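PDB 4PAG: periplasmic binding protein from Sulfurospirillum deleyianum, which probably binds a solute in the periplasm and delivers it to an ABC transporter, and here holds a bound histidine. Local coordinates for residues 19-24 against 89-94; 169-174 against 227-232; 196-201 against 283-288; 273-278 against 307-312; 300-305 against 313-318. All coordinates share one frame; numbering follows the deposited sequence.

Interaction 1: 19-24 against 89-94; sequences HITRIY and KPDVII
D91 sets its carboxylate into the hollow made by the backbone of T21 and R22. With CG anti to the carbonyl carbon (chi1 -60°), the carboxylate faces this backbone, and OD2 takes two N-H groups. T21 N lies 2.8 Å from D91 OD2 and meets it almost head-on. R22 N reaches the same D91 OD2 at 3.1 Å, from above the carboxylate plane. A return bond runs from D91 N to R22 O, 2.8 Å. Beside this, I20 slides past D91, its CD1 3.9 Å from D91 CB. The chains then continue as neighbouring strands of the parallel sheet of one lobe of the binding protein, with I94 N bonded to Y24 O. On one face the end of I23 fits between two bumps: CD1 touches V92 CG1 and sits 3.8 Å from I94 CG1. On the other face Y24 lies alongside I93, with Y24 CD2 3.8 Å from I93 CG2, and Y24 CB rests on P90 CB. I85 of helix 82-88 packs on Y24 and I93, and the Y24 hydroxyl bonds to G72 O. An alanine at D91 would probably leave the N-H groups of T21 and R22 without their acceptor. The chemistry is split by position: a carboxylate holds the backbone at the entrance to the strands, its charge probably eased by the two N-H groups, and hydrocarbon fills both sheet faces beyond.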
# COMPACT_ATOMS: atom_id res chain seq x y z
N HIS A 19 18.60 -19.87 9.24
CA HIS A 19 18.05 -19.68 7.90
C HIS A 19 16.54 -19.86 7.87
O HIS A 19 16.02 -20.92 8.21
CB HIS A 19 18.71 -20.64 6.92
CG HIS A 19 20.18 -20.41 6.76
ND1 HIS A 19 21.13 -21.27 7.26
CD2 HIS A 19 20.86 -19.39 6.18
CE1 HIS A 19 22.33 -20.80 6.98
NE2 HIS A 19 22.20 -19.66 6.33
N ILE A 20 15.84 -18.80 7.48
CA ILE A 20 14.40 -18.84 7.30
C ILE A 20 14.13 -19.33 5.88
O ILE A 20 14.44 -18.63 4.91
CB ILE A 20 13.78 -17.43 7.47
CG1 ILE A 20 14.17 -16.82 8.82
CG2 ILE A 20 12.26 -17.49 7.32
CD1 ILE A 20 13.70 -17.57 10.04
N THR A 21 13.58 -20.53 5.75
CA THR A 21 13.25 -21.09 4.44
C THR A 21 11.74 -21.11 4.19
O THR A 21 11.31 -21.34 3.06
CB THR A 21 13.78 -22.52 4.31
OG1 THR A 21 13.12 -23.35 5.27
CG2 THR A 21 15.30 -22.56 4.56
N ARG A 22 10.94 -20.86 5.23
CA ARG A 22 9.48 -20.82 5.12
C ARG A 22 8.97 -19.63 5.93
O ARG A 22 9.27 -19.52 7.12
CB ARG A 22 8.85 -22.11 5.65
CG ARG A 22 9.37 -23.39 4.99
CD ARG A 22 8.70 -24.64 5.55
NE ARG A 22 7.27 -24.70 5.20
CZ ARG A 22 6.78 -25.08 4.02
NH1 ARG A 22 7.58 -25.47 3.03
NH2 ARG A 22 5.46 -25.08 3.82
N ILE A 23 8.21 -18.74 5.30
CA ILE A 23 7.74 -17.53 5.98
C ILE A 23 6.31 -17.24 5.55
O ILE A 23 5.89 -17.65 4.47
CB ILE A 23 8.67 -16.32 5.69
CG1 ILE A 23 8.39 -15.15 6.64
CG2 ILE A 23 8.55 -15.85 4.25
CD1 ILE A 23 9.50 -14.11 6.65
N TYR A 24 5.56 -16.56 6.40
CA TYR A 24 4.18 -16.20 6.12
C TYR A 24 3.95 -14.77 6.60
O TYR A 24 4.36 -14.41 7.70
CB TYR A 24 3.23 -17.18 6.81
CG TYR A 24 1.77 -16.79 6.82
CD1 TYR A 24 1.01 -16.82 5.66
CD2 TYR A 24 1.15 -16.41 8.00
CE1 TYR A 24 -0.33 -16.45 5.68
CE2 TYR A 24 -0.19 -16.06 8.03
CZ TYR A 24 -0.93 -16.08 6.86
OH TYR A 24 -2.27 -15.72 6.90
N LYS A 89 3.83 -24.90 8.47
CA LYS A 89 5.10 -24.80 9.21
C LYS A 89 6.00 -23.66 8.73
O LYS A 89 7.14 -23.90 8.32
CB LYS A 89 5.88 -26.13 9.14
CG LYS A 89 5.12 -27.37 9.61
CD LYS A 89 5.22 -27.56 11.12
CE LYS A 89 4.53 -28.84 11.56
NZ LYS A 89 5.16 -30.07 11.00
N PRO A 90 5.50 -22.42 8.79
CA PRO A 90 6.44 -21.34 8.54
C PRO A 90 7.42 -21.24 9.70
O PRO A 90 7.02 -21.48 10.84
CB PRO A 90 5.54 -20.10 8.48
CG PRO A 90 4.39 -20.44 9.36
CD PRO A 90 4.18 -21.92 9.23
N ASP A 91 8.68 -20.92 9.42
CA ASP A 91 9.67 -20.68 10.49
C ASP A 91 9.30 -19.46 11.34
O ASP A 91 9.58 -19.40 12.53
CB ASP A 91 11.08 -20.47 9.91
CG ASP A 91 11.57 -21.67 9.11
OD1 ASP A 91 11.33 -22.81 9.54
OD2 ASP A 91 12.19 -21.47 8.04
N VAL A 92 8.67 -18.48 10.70
CA VAL A 92 8.25 -17.27 11.39
C VAL A 92 7.06 -16.66 10.65
O VAL A 92 6.90 -16.87 9.44
CB VAL A 92 9.42 -16.27 11.52
CG1 VAL A 92 9.83 -15.73 10.15
CG2 VAL A 92 9.09 -15.13 12.47
N ILE A 93 6.21 -15.95 11.39
CA ILE A 93 5.10 -15.18 10.82
C ILE A 93 5.39 -13.71 11.07
O ILE A 93 5.76 -13.32 12.17
CB ILE A 93 3.75 -15.57 11.48
CG1 ILE A 93 3.43 -17.04 11.20
CG2 ILE A 93 2.62 -14.67 10.98
CD1 ILE A 93 2.23 -17.56 11.96
N ILE A 94 5.24 -12.89 10.03
CA ILE A 94 5.41 -11.46 10.14
C ILE A 94 4.02 -10.84 10.10
O ILE A 94 3.27 -11.09 9.16
CB ILE A 94 6.26 -10.90 8.99
CG1 ILE A 94 7.59 -11.66 8.84
CG2 ILE A 94 6.51 -9.42 9.20
CD1 ILE A 94 8.51 -11.59 10.04

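Interaction 2: 169-174 against 227-232; sequences ERTKVY and PEVIIV
R170 and E228 share a water, which donates to R170 O and to E228 OE2. They lie just ahead of two neighbouring strands, 172-176 and 229-232, in the parallel sheet of one lobe of the binding protein. T171 CG2 sits 3.8 Å from V229 CG2 and touches E228 CB; the T171 hydroxyl bonds outside, to L288 O. K172 N gives a nearly straight bond (174°) to E228 OE2 at 2.8 Å, from above the carboxylate plane. E228 CG is anti to the carbonyl carbon (chi1 -62°) and the chain runs on extended, which brings the carboxylate there. The K172 side chain crosses that of E228 at about a right angle, and NZ bonds to Y225 O and D226 O. K172 O is gripped twice, by E228 N at 2.9 Å and by V229 N at 3.1 Å. V173 pairs with V229, and its CG2 reaches I231 CG1 at 3.8 Å on the face packed by L288. Y174 pairs with I230, bonding V229 O through N and I231 N through O. Its CB lies 3.7 Å from P227 CB, and its hydroxyl bonds to G181 O. I230 CG2 stands at the edge of the Y174 ring, 4.3 Å from Y174 CD2.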
# COMPACT_ATOMS: atom_id res chain seq x y z
N GLU A 169 -1.96 26.74 0.85
CA GLU A 169 -1.89 26.44 -0.58
C GLU A 169 -1.98 24.93 -0.88
O GLU A 169 -1.77 24.52 -2.02
CB GLU A 169 -0.61 27.02 -1.18
CG GLU A 169 -0.58 28.55 -1.19
CD GLU A 169 0.73 29.12 -1.70
OE1 GLU A 169 1.54 28.36 -2.28
OE2 GLU A 169 0.95 30.34 -1.52
N ARG A 170 -2.30 24.11 0.12
CA ARG A 170 -2.38 22.66 -0.07
C ARG A 170 -3.62 22.30 -0.89
O ARG A 170 -4.71 22.80 -0.63
CB ARG A 170 -2.42 21.93 1.27
CG ARG A 170 -1.18 22.14 2.14
CD ARG A 170 -0.04 21.27 1.70
NE ARG A 170 1.22 21.54 2.40
CZ ARG A 170 1.71 20.83 3.41
NH1 ARG A 170 1.06 19.79 3.91
NH2 ARG A 170 2.88 21.17 3.94
N THR A 171 -3.44 21.42 -1.86
CA THR A 171 -4.50 21.05 -2.79
C THR A 171 -5.59 20.23 -2.10
O THR A 171 -5.30 19.21 -1.50
CB THR A 171 -3.91 20.24 -3.96
OG1 THR A 171 -2.90 21.02 -4.61
CG2 THR A 171 -4.97 19.83 -4.99
N LYS A 172 -6.84 20.68 -2.19
CA LYS A 172 -7.97 19.91 -1.66
C LYS A 172 -8.21 18.67 -2.52
O LYS A 172 -8.32 18.76 -3.75
CB LYS A 172 -9.24 20.75 -1.59
CG LYS A 172 -9.15 21.90 -0.59
CD LYS A 172 -10.23 22.94 -0.83
CE LYS A 172 -11.63 22.42 -0.55
NZ LYS A 172 -12.68 23.34 -1.10
N VAL A 173 -8.28 17.50 -1.88
CA VAL A 173 -8.44 16.25 -2.59
C VAL A 173 -9.54 15.38 -1.95
O VAL A 173 -9.66 15.30 -0.72
CB VAL A 173 -7.08 15.48 -2.71
CG1 VAL A 173 -6.43 15.24 -1.36
CG2 VAL A 173 -7.25 14.16 -3.45
N TYR A 174 -10.35 14.77 -2.81
CA TYR A 174 -11.36 13.81 -2.42
C TYR A 174 -10.94 12.44 -2.92
O TYR A 174 -10.64 12.25 -4.10
CB TYR A 174 -12.73 14.18 -3.01
CG TYR A 174 -13.80 13.17 -2.70
CD1 TYR A 174 -14.22 12.95 -1.40
CD2 TYR A 174 -14.38 12.40 -3.71
CE1 TYR A 174 -15.19 12.01 -1.10
CE2 TYR A 174 -15.36 11.46 -3.43
CZ TYR A 174 -15.76 11.27 -2.12
OH TYR A 174 -16.72 10.36 -1.81
N PRO A 227 -13.67 19.58 -4.05
CA PRO A 227 -12.25 19.22 -4.18
C PRO A 227 -11.64 19.78 -5.46
O PRO A 227 -12.34 19.98 -6.46
CB PRO A 227 -12.28 17.69 -4.22
CG PRO A 227 -13.62 17.36 -4.82
CD PRO A 227 -14.55 18.40 -4.24
N GLU A 228 -10.33 20.03 -5.42
CA GLU A 228 -9.59 20.48 -6.59
C GLU A 228 -9.14 19.28 -7.42
O GLU A 228 -9.09 19.36 -8.65
CB GLU A 228 -8.40 21.32 -6.18
CG GLU A 228 -8.80 22.59 -5.44
CD GLU A 228 -7.63 23.25 -4.74
OE1 GLU A 228 -6.87 23.97 -5.42
OE2 GLU A 228 -7.48 23.07 -3.51
N VAL A 229 -8.82 18.18 -6.74
CA VAL A 229 -8.43 16.94 -7.39
C VAL A 229 -9.24 15.78 -6.80
O VAL A 229 -9.51 15.73 -5.60
CB VAL A 229 -6.92 16.66 -7.22
CG1 VAL A 229 -6.56 15.26 -7.69
CG2 VAL A 229 -6.08 17.69 -7.98
N ILE A 230 -9.62 14.84 -7.67
CA ILE A 230 -10.28 13.62 -7.22
C ILE A 230 -9.42 12.42 -7.60
O ILE A 230 -9.04 12.24 -8.76
CB ILE A 230 -11.70 13.48 -7.79
CG1 ILE A 230 -12.60 14.61 -7.27
CG2 ILE A 230 -12.27 12.11 -7.42
CD1 ILE A 230 -13.93 14.74 -7.99
N ILE A 231 -9.10 11.60 -6.60
CA ILE A 231 -8.36 10.36 -6.80
C ILE A 231 -9.35 9.21 -6.69
O ILE A 231 -10.04 9.09 -5.67
CB ILE A 231 -7.24 10.21 -5.76
CG1 ILE A 231 -6.25 11.39 -5.83
CG2 ILE A 231 -6.50 8.89 -5.93
CD1 ILE A 231 -5.53 11.55 -7.15
N VAL A 232 -9.40 8.37 -7.72
CA VAL A 232 -10.43 7.35 -7.89
C VAL A 232 -9.83 5.94 -7.85
O VAL A 232 -8.83 5.65 -8.52
CB VAL A 232 -11.13 7.53 -9.26
CG1 VAL A 232 -12.12 6.41 -9.51
CG2 VAL A 232 -11.80 8.91 -9.34
O HOH W 1 -6.01 25.21 -2.19

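Interaction 3: 196-201 against 283-288; sequences ALAGGN and WIASKL
A198 presses its methyl into helix 277-288 between I284 and L288. A198 CB is 3.4 Å from I284 CG2, a snug fit for two methyls. In I284, CG1 is anti to the carbonyl carbon (chi1 -69°), and CG2 is the branch that meets A198. The same methyl lies 4.1 Å from A285 CB. L288 is extended: CD1 is anti to CA (chi2 -179°), which carries it out to the backbone of G200, 3.6 Å from G200 N. A198 belongs to the turn that ends helix 193-197. There G199 takes positive phi in a Schellman motif, with G199 N bonded to A196 O at 3.0 Å. At these backbone angles a CB on G199 would probably press on A198 O. A CB on G200 would probably crowd L288 CD1. A198 O is buried by the contact and finds no polar partner, facing A285 CB and L288 CD1 instead. Around the pair, P194 and L195 of helix 193-197 also pack on I284, and L158 of helix 141-163 packs on A285. The carbonyl of G199 bonds to the hydroxyl of Y289, just past L288.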
# COMPACT_ATOMS: atom_id res chain seq x y z
N ALA A 196 -2.17 12.34 2.24
CA ALA A 196 -1.68 13.37 3.16
C ALA A 196 -0.16 13.52 3.06
O ALA A 196 0.36 14.63 3.13
CB ALA A 196 -2.07 13.03 4.59
N LEU A 197 0.54 12.40 2.89
CA LEU A 197 2.01 12.43 2.74
C LEU A 197 2.45 13.19 1.49
O LEU A 197 3.52 13.80 1.46
CB LEU A 197 2.54 11.00 2.68
CG LEU A 197 4.05 10.83 2.89
CD1 LEU A 197 4.43 11.18 4.32
CD2 LEU A 197 4.47 9.41 2.54
N ALA A 198 1.61 13.14 0.46
CA ALA A 198 1.86 13.85 -0.78
C ALA A 198 1.50 15.34 -0.73
O ALA A 198 1.64 16.04 -1.72
CB ALA A 198 1.09 13.18 -1.91
N GLY A 199 1.02 15.83 0.42
CA GLY A 199 0.68 17.24 0.59
C GLY A 199 -0.78 17.57 0.30
O GLY A 199 -1.12 18.73 0.06
N GLY A 200 -1.64 16.57 0.33
CA GLY A 200 -3.06 16.78 0.11
C GLY A 200 -3.79 17.30 1.33
O GLY A 200 -3.43 16.98 2.47
N ASN A 201 -4.81 18.11 1.09
CA ASN A 201 -5.78 18.49 2.10
C ASN A 201 -7.02 17.62 1.88
O ASN A 201 -7.90 17.93 1.05
CB ASN A 201 -6.09 19.98 1.98
CG ASN A 201 -7.12 20.45 2.97
OD1 ASN A 201 -7.73 19.67 3.69
ND2 ASN A 201 -7.34 21.76 3.01
N TRP A 283 3.40 9.84 -7.24
CA TRP A 283 2.37 9.92 -8.27
C TRP A 283 1.24 10.87 -7.84
O TRP A 283 0.83 11.76 -8.60
CB TRP A 283 1.82 8.53 -8.60
CG TRP A 283 0.66 8.56 -9.53
CD1 TRP A 283 0.69 8.74 -10.88
CD2 TRP A 283 -0.72 8.41 -9.18
NE1 TRP A 283 -0.57 8.70 -11.40
CE2 TRP A 283 -1.46 8.50 -10.37
CE3 TRP A 283 -1.40 8.20 -7.98
CZ2 TRP A 283 -2.85 8.39 -10.40
CZ3 TRP A 283 -2.79 8.11 -8.01
CH2 TRP A 283 -3.49 8.20 -9.21
N ILE A 284 0.75 10.69 -6.61
CA ILE A 284 -0.25 11.62 -6.05
C ILE A 284 0.25 13.08 -6.04
O ILE A 284 -0.48 13.99 -6.45
CB ILE A 284 -0.68 11.22 -4.61
CG1 ILE A 284 -1.49 9.91 -4.63
CG2 ILE A 284 -1.52 12.30 -3.97
CD1 ILE A 284 -1.59 9.26 -3.27
N ALA A 285 1.48 13.30 -5.57
CA ALA A 285 2.04 14.66 -5.54
C ALA A 285 2.07 15.30 -6.93
O ALA A 285 1.77 16.50 -7.08
CB ALA A 285 3.44 14.64 -4.93
N SER A 286 2.42 14.50 -7.93
CA SER A 286 2.46 14.96 -9.32
C SER A 286 1.08 15.40 -9.81
O SER A 286 0.98 16.31 -10.64
CB SER A 286 3.03 13.87 -10.25
OG SER A 286 2.08 12.85 -10.55
N LYS A 287 0.03 14.78 -9.30
CA LYS A 287 -1.33 15.15 -9.66
C LYS A 287 -1.85 16.34 -8.84
O LYS A 287 -2.59 17.16 -9.36
CB LYS A 287 -2.28 13.96 -9.51
CG LYS A 287 -1.93 12.75 -10.38
CD LYS A 287 -1.77 13.10 -11.85
CE LYS A 287 -1.52 11.85 -12.69
NZ LYS A 287 -0.91 12.21 -13.99
N LEU A 288 -1.46 16.43 -7.57
CA LEU A 288 -1.87 17.55 -6.71
C LEU A 288 -1.16 18.87 -7.07
O LEU A 288 -1.73 19.95 -6.89
CB LEU A 288 -1.60 17.21 -5.24
CG LEU A 288 -2.30 16.00 -4.62
CD1 LEU A 288 -1.89 15.87 -3.16
CD2 LEU A 288 -3.81 16.09 -4.76

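Interaction 4: 273-278 against 307-312; sequences PSFMRI and LFFGVE
F275 and F308 slide past each other with their rings almost parallel, planes 10° apart. The rings barely overlap, their centroids 5.5 Å apart; the closest pair is F275 CE2 and F308 CD2, 3.5 Å apart. I278 CD1 adds a looser contact with F308 CZ, 4.4 Å. The next ring, F309, is met at its edge by selenomethionine M276, whose SE is 3.6 Å from F309 CZ. This is a Met-aromatic contact made at the ring edge, with SE 86° off the ring normal. F309 CZ in turn stands at the edge of the F275 ring, 4.2 Å from F275 CZ. These side chains are set by a helix start and a helix end. S274 to R277 form a type I turn leading into helix 277-288, where S274 OG accepts a capping bond from M276 N at 3.1 Å. On this turn chi1 of F275 (75°) places CG between the backbone N and the carbonyl carbon, on the side toward F308. G310, with positive phi, follows helix 297-309. An alanine at F275 would probably leave F308 CD2 and CE2 without the F275 ring beside them and open a gap next to F309 and V36. V36 of helix 28-37 touches all three phenylalanines. F304 stacks on F308 from within helix 297-309, and L147 of helix 141-163 packs on F308 too.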
# COMPACT_ATOMS: atom_id res chain seq x y z
N PRO A 273 -2.71 -1.00 1.77
CA PRO A 273 -1.60 -0.12 2.11
C PRO A 273 -0.32 -0.95 1.97
O PRO A 273 -0.31 -2.10 2.39
CB PRO A 273 -1.84 0.24 3.57
CG PRO A 273 -3.21 -0.21 3.90
CD PRO A 273 -3.59 -1.27 2.92
N SER A 274 0.71 -0.40 1.35
CA SER A 274 1.95 -1.14 1.18
C SER A 274 3.11 -0.21 0.81
O SER A 274 2.93 0.99 0.58
CB SER A 274 1.81 -2.21 0.09
OG SER A 274 1.92 -1.64 -1.21
N PHE A 275 4.29 -0.81 0.74
CA PHE A 275 5.50 -0.14 0.28
C PHE A 275 5.35 0.54 -1.10
O PHE A 275 6.14 1.41 -1.44
CB PHE A 275 6.64 -1.15 0.21
CG PHE A 275 6.54 -2.06 -0.96
CD1 PHE A 275 5.81 -3.23 -0.89
CD2 PHE A 275 7.14 -1.72 -2.17
CE1 PHE A 275 5.69 -4.06 -2.00
CE2 PHE A 275 7.02 -2.54 -3.28
CZ PHE A 275 6.29 -3.72 -3.19
N MSE A 276 4.37 0.13 -1.89
CA MSE A 276 4.11 0.78 -3.19
C MSE A 276 3.89 2.27 -3.04
O MSE A 276 4.09 3.05 -3.99
CB MSE A 276 2.87 0.22 -3.88
CG MSE A 276 2.97 -1.25 -4.28
SE MSE A 276 4.36 -1.58 -5.63
CE MSE A 276 3.57 -0.62 -7.16
N ARG A 277 3.50 2.70 -1.84
CA ARG A 277 3.30 4.12 -1.52
C ARG A 277 4.55 4.97 -1.67
O ARG A 277 4.46 6.19 -1.89
CB ARG A 277 2.72 4.28 -0.12
CG ARG A 277 1.29 3.81 -0.02
CD ARG A 277 0.83 3.59 1.41
NE ARG A 277 -0.62 3.45 1.41
CZ ARG A 277 -1.41 3.47 2.47
NH1 ARG A 277 -0.92 3.59 3.71
NH2 ARG A 277 -2.73 3.36 2.30
N ILE A 278 5.72 4.34 -1.55
CA ILE A 278 6.99 4.99 -1.86
C ILE A 278 6.92 5.68 -3.23
O ILE A 278 7.39 6.81 -3.39
CB ILE A 278 8.13 3.96 -1.82
CG1 ILE A 278 8.38 3.53 -0.37
CG2 ILE A 278 9.41 4.52 -2.43
CD1 ILE A 278 9.02 2.16 -0.24
N LEU A 307 14.11 -1.82 -9.85
CA LEU A 307 14.73 -2.32 -8.62
C LEU A 307 13.78 -3.24 -7.86
O LEU A 307 14.17 -4.36 -7.48
CB LEU A 307 15.17 -1.15 -7.74
CG LEU A 307 15.77 -1.52 -6.37
CD1 LEU A 307 17.04 -2.34 -6.55
CD2 LEU A 307 16.04 -0.29 -5.53
N PHE A 308 12.55 -2.78 -7.64
CA PHE A 308 11.60 -3.55 -6.81
C PHE A 308 11.08 -4.81 -7.49
O PHE A 308 10.93 -5.84 -6.84
CB PHE A 308 10.44 -2.67 -6.32
CG PHE A 308 10.80 -1.81 -5.14
CD1 PHE A 308 11.57 -0.68 -5.31
CD2 PHE A 308 10.42 -2.18 -3.85
CE1 PHE A 308 11.94 0.10 -4.22
CE2 PHE A 308 10.78 -1.40 -2.76
CZ PHE A 308 11.55 -0.26 -2.95
N PHE A 309 10.83 -4.75 -8.80
CA PHE A 309 10.21 -5.87 -9.52
C PHE A 309 11.14 -6.53 -10.54
O PHE A 309 10.83 -7.61 -11.04
CB PHE A 309 8.90 -5.42 -10.19
CG PHE A 309 7.82 -5.06 -9.21
CD1 PHE A 309 7.15 -6.06 -8.51
CD2 PHE A 309 7.48 -3.74 -8.96
CE1 PHE A 309 6.17 -5.75 -7.59
CE2 PHE A 309 6.49 -3.42 -8.04
CZ PHE A 309 5.84 -4.42 -7.35
N GLY A 310 12.27 -5.90 -10.85
CA GLY A 310 13.17 -6.43 -11.87
C GLY A 310 12.58 -6.31 -13.27
O GLY A 310 12.87 -7.14 -14.13
N VAL A 311 11.75 -5.29 -13.48
CA VAL A 311 11.00 -5.15 -14.72
C VAL A 311 11.34 -3.83 -15.41
O VAL A 311 11.33 -2.78 -14.78
CB VAL A 311 9.48 -5.21 -14.46
CG1 VAL A 311 8.70 -4.85 -15.71
CG2 VAL A 311 9.10 -6.59 -13.97
N GLU A 312 11.65 -3.92 -16.70
CA GLU A 312 11.92 -2.75 -17.54
C GLU A 312 10.64 -2.33 -18.21
O GLU A 312 9.95 -3.16 -18.79
CB GLU A 312 12.92 -3.10 -18.63
CG GLU A 312 14.28 -3.49 -18.10
CD GLU A 312 15.07 -2.29 -17.63
OE1 GLU A 312 14.74 -1.15 -18.03
OE2 GLU A 312 16.03 -2.50 -16.86

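Interaction 5: 300-305 against 313-318; sequences KVKAFY and LSNEDL
K302 and L313 supply the direct hydrogen bond of this contact. K302 NZ donates to L313 O at 2.7 Å, nearly in line with the carbonyl. The lysine is extended to CE and bends only at chi4 (-102°), which turns NZ to the carbonyl. A water also lies between K302 O and L313 N, weakly bound to the latter. L313 leads into helix 315-322, which opens with a capping box: S314 OG accepts from D317 N at 2.9 Å, and S314 N gives to D317 OD2 at 3.0 Å. The rest is hydrocarbon. L313 CD1 sits 3.7 Å from Y305 CB and 3.9 Å from V301 CG1. L318 forks over helix 297-309, with CD2 on V301 CG1 and CD1 only 3.4 Å from K302 CE, tighter than usual. Helix 315-322 ends near the bound histidine: F322, part of its pocket, packs on V301, L313 and Y305.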
# COMPACT_ATOMS: atom_id res chain seq x y z
N LYS A 300 10.75 8.10 -12.21
CA LYS A 300 10.61 7.44 -10.91
C LYS A 300 9.91 6.08 -11.02
O LYS A 300 10.33 5.11 -10.40
CB LYS A 300 9.85 8.33 -9.93
CG LYS A 300 10.67 9.53 -9.49
CD LYS A 300 10.14 10.15 -8.21
CE LYS A 300 11.19 11.04 -7.56
NZ LYS A 300 12.29 10.25 -6.96
N VAL A 301 8.86 6.01 -11.83
CA VAL A 301 8.18 4.73 -12.07
C VAL A 301 9.18 3.72 -12.64
O VAL A 301 9.26 2.59 -12.16
CB VAL A 301 6.96 4.87 -13.02
CG1 VAL A 301 6.29 3.52 -13.23
CG2 VAL A 301 5.95 5.87 -12.48
N LYS A 302 9.95 4.14 -13.64
CA LYS A 302 10.89 3.24 -14.30
C LYS A 302 11.94 2.71 -13.33
O LYS A 302 12.19 1.51 -13.30
CB LYS A 302 11.55 3.90 -15.52
CG LYS A 302 10.68 3.87 -16.77
CD LYS A 302 11.28 4.74 -17.88
CE LYS A 302 10.56 4.57 -19.21
NZ LYS A 302 11.30 3.70 -20.16
N ALA A 303 12.54 3.61 -12.54
CA ALA A 303 13.57 3.22 -11.57
C ALA A 303 13.00 2.32 -10.47
O ALA A 303 13.61 1.34 -10.08
CB ALA A 303 14.21 4.45 -10.95
N PHE A 304 11.81 2.67 -9.99
CA PHE A 304 11.17 1.89 -8.93
C PHE A 304 10.85 0.46 -9.41
O PHE A 304 11.16 -0.52 -8.71
CB PHE A 304 9.92 2.62 -8.45
CG PHE A 304 9.24 1.96 -7.29
CD1 PHE A 304 8.28 0.99 -7.50
CD2 PHE A 304 9.56 2.31 -5.98
CE1 PHE A 304 7.65 0.38 -6.44
CE2 PHE A 304 8.93 1.70 -4.91
CZ PHE A 304 7.97 0.73 -5.15
N TYR A 305 10.28 0.34 -10.60
CA TYR A 305 9.91 -0.97 -11.12
C TYR A 305 11.14 -1.83 -11.43
O TYR A 305 11.12 -3.05 -11.23
CB TYR A 305 8.96 -0.86 -12.33
CG TYR A 305 7.50 -0.84 -11.89
CD1 TYR A 305 6.98 0.23 -11.18
CD2 TYR A 305 6.66 -1.91 -12.16
CE1 TYR A 305 5.66 0.25 -10.76
CE2 TYR A 305 5.33 -1.91 -11.75
CZ TYR A 305 4.84 -0.83 -11.03
OH TYR A 305 3.52 -0.81 -10.61
N LEU A 313 10.32 -1.05 -18.15
CA LEU A 313 9.09 -0.54 -18.71
C LEU A 313 9.39 0.31 -19.94
O LEU A 313 10.20 1.23 -19.88
CB LEU A 313 8.35 0.29 -17.66
CG LEU A 313 7.86 -0.48 -16.44
CD1 LEU A 313 7.41 0.49 -15.36
CD2 LEU A 313 6.72 -1.42 -16.82
N SER A 314 8.73 -0.02 -21.05
CA SER A 314 8.78 0.80 -22.25
C SER A 314 7.87 2.01 -22.08
O SER A 314 7.05 2.05 -21.16
CB SER A 314 8.29 0.00 -23.46
OG SER A 314 6.91 -0.26 -23.35
N ASN A 315 7.98 2.99 -22.97
CA ASN A 315 7.06 4.13 -22.95
C ASN A 315 5.62 3.69 -23.22
O ASN A 315 4.69 4.25 -22.65
CB ASN A 315 7.51 5.22 -23.93
CG ASN A 315 8.78 5.94 -23.47
OD1 ASN A 315 9.14 5.90 -22.30
ND2 ASN A 315 9.45 6.60 -24.40
N GLU A 316 5.44 2.67 -24.05
CA GLU A 316 4.11 2.13 -24.29
C GLU A 316 3.56 1.44 -23.03
O GLU A 316 2.37 1.56 -22.75
CB GLU A 316 4.11 1.17 -25.49
CG GLU A 316 2.72 0.75 -25.96
CD GLU A 316 1.82 1.92 -26.33
OE1 GLU A 316 2.33 2.95 -26.84
OE2 GLU A 316 0.60 1.81 -26.13
N ASP A 317 4.41 0.75 -22.28
CA ASP A 317 4.01 0.15 -21.00
C ASP A 317 3.53 1.20 -20.02
O ASP A 317 2.56 0.97 -19.29
CB ASP A 317 5.17 -0.61 -20.34
CG ASP A 317 5.56 -1.86 -21.08
OD1 ASP A 317 4.71 -2.42 -21.80
OD2 ASP A 317 6.73 -2.28 -20.94
N LEU A 318 4.23 2.33 -19.97
CA LEU A 318 3.87 3.40 -19.04
C LEU A 318 2.49 3.94 -19.36
O LEU A 318 1.71 4.24 -18.46
CB LEU A 318 4.90 4.52 -19.08
CG LEU A 318 6.27 4.22 -18.47
CD1 LEU A 318 7.25 5.32 -18.84
CD2 LEU A 318 6.19 4.07 -16.96
O HOH W 2 11.39 -0.14 -15.23

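Overall arrangement
Interactions 1 and 2 lie on opposite sides of the chain's centre, about 42 Å apart between centres. Both join parallel strands, and each uses an acidic side chain to hold backbone N-H at the strand entrance. Interactions 1 and 5 are partly buried; 2, 3 and 4 are buried. Interaction 3 adjoins interaction 2: T171 OG1 bonds to L288 O and T171 O to N201 N. It is held by methyl packing. Interactions 3 and 4 use the two ends of helix 277-288, and interactions 4 and 5 share helix 297-309. Interaction 4 lies nearest the chain's centre and is aromatic. Interaction 5 adds a lysine-to-carbonyl bond. V311 N to Y305 O links these last two.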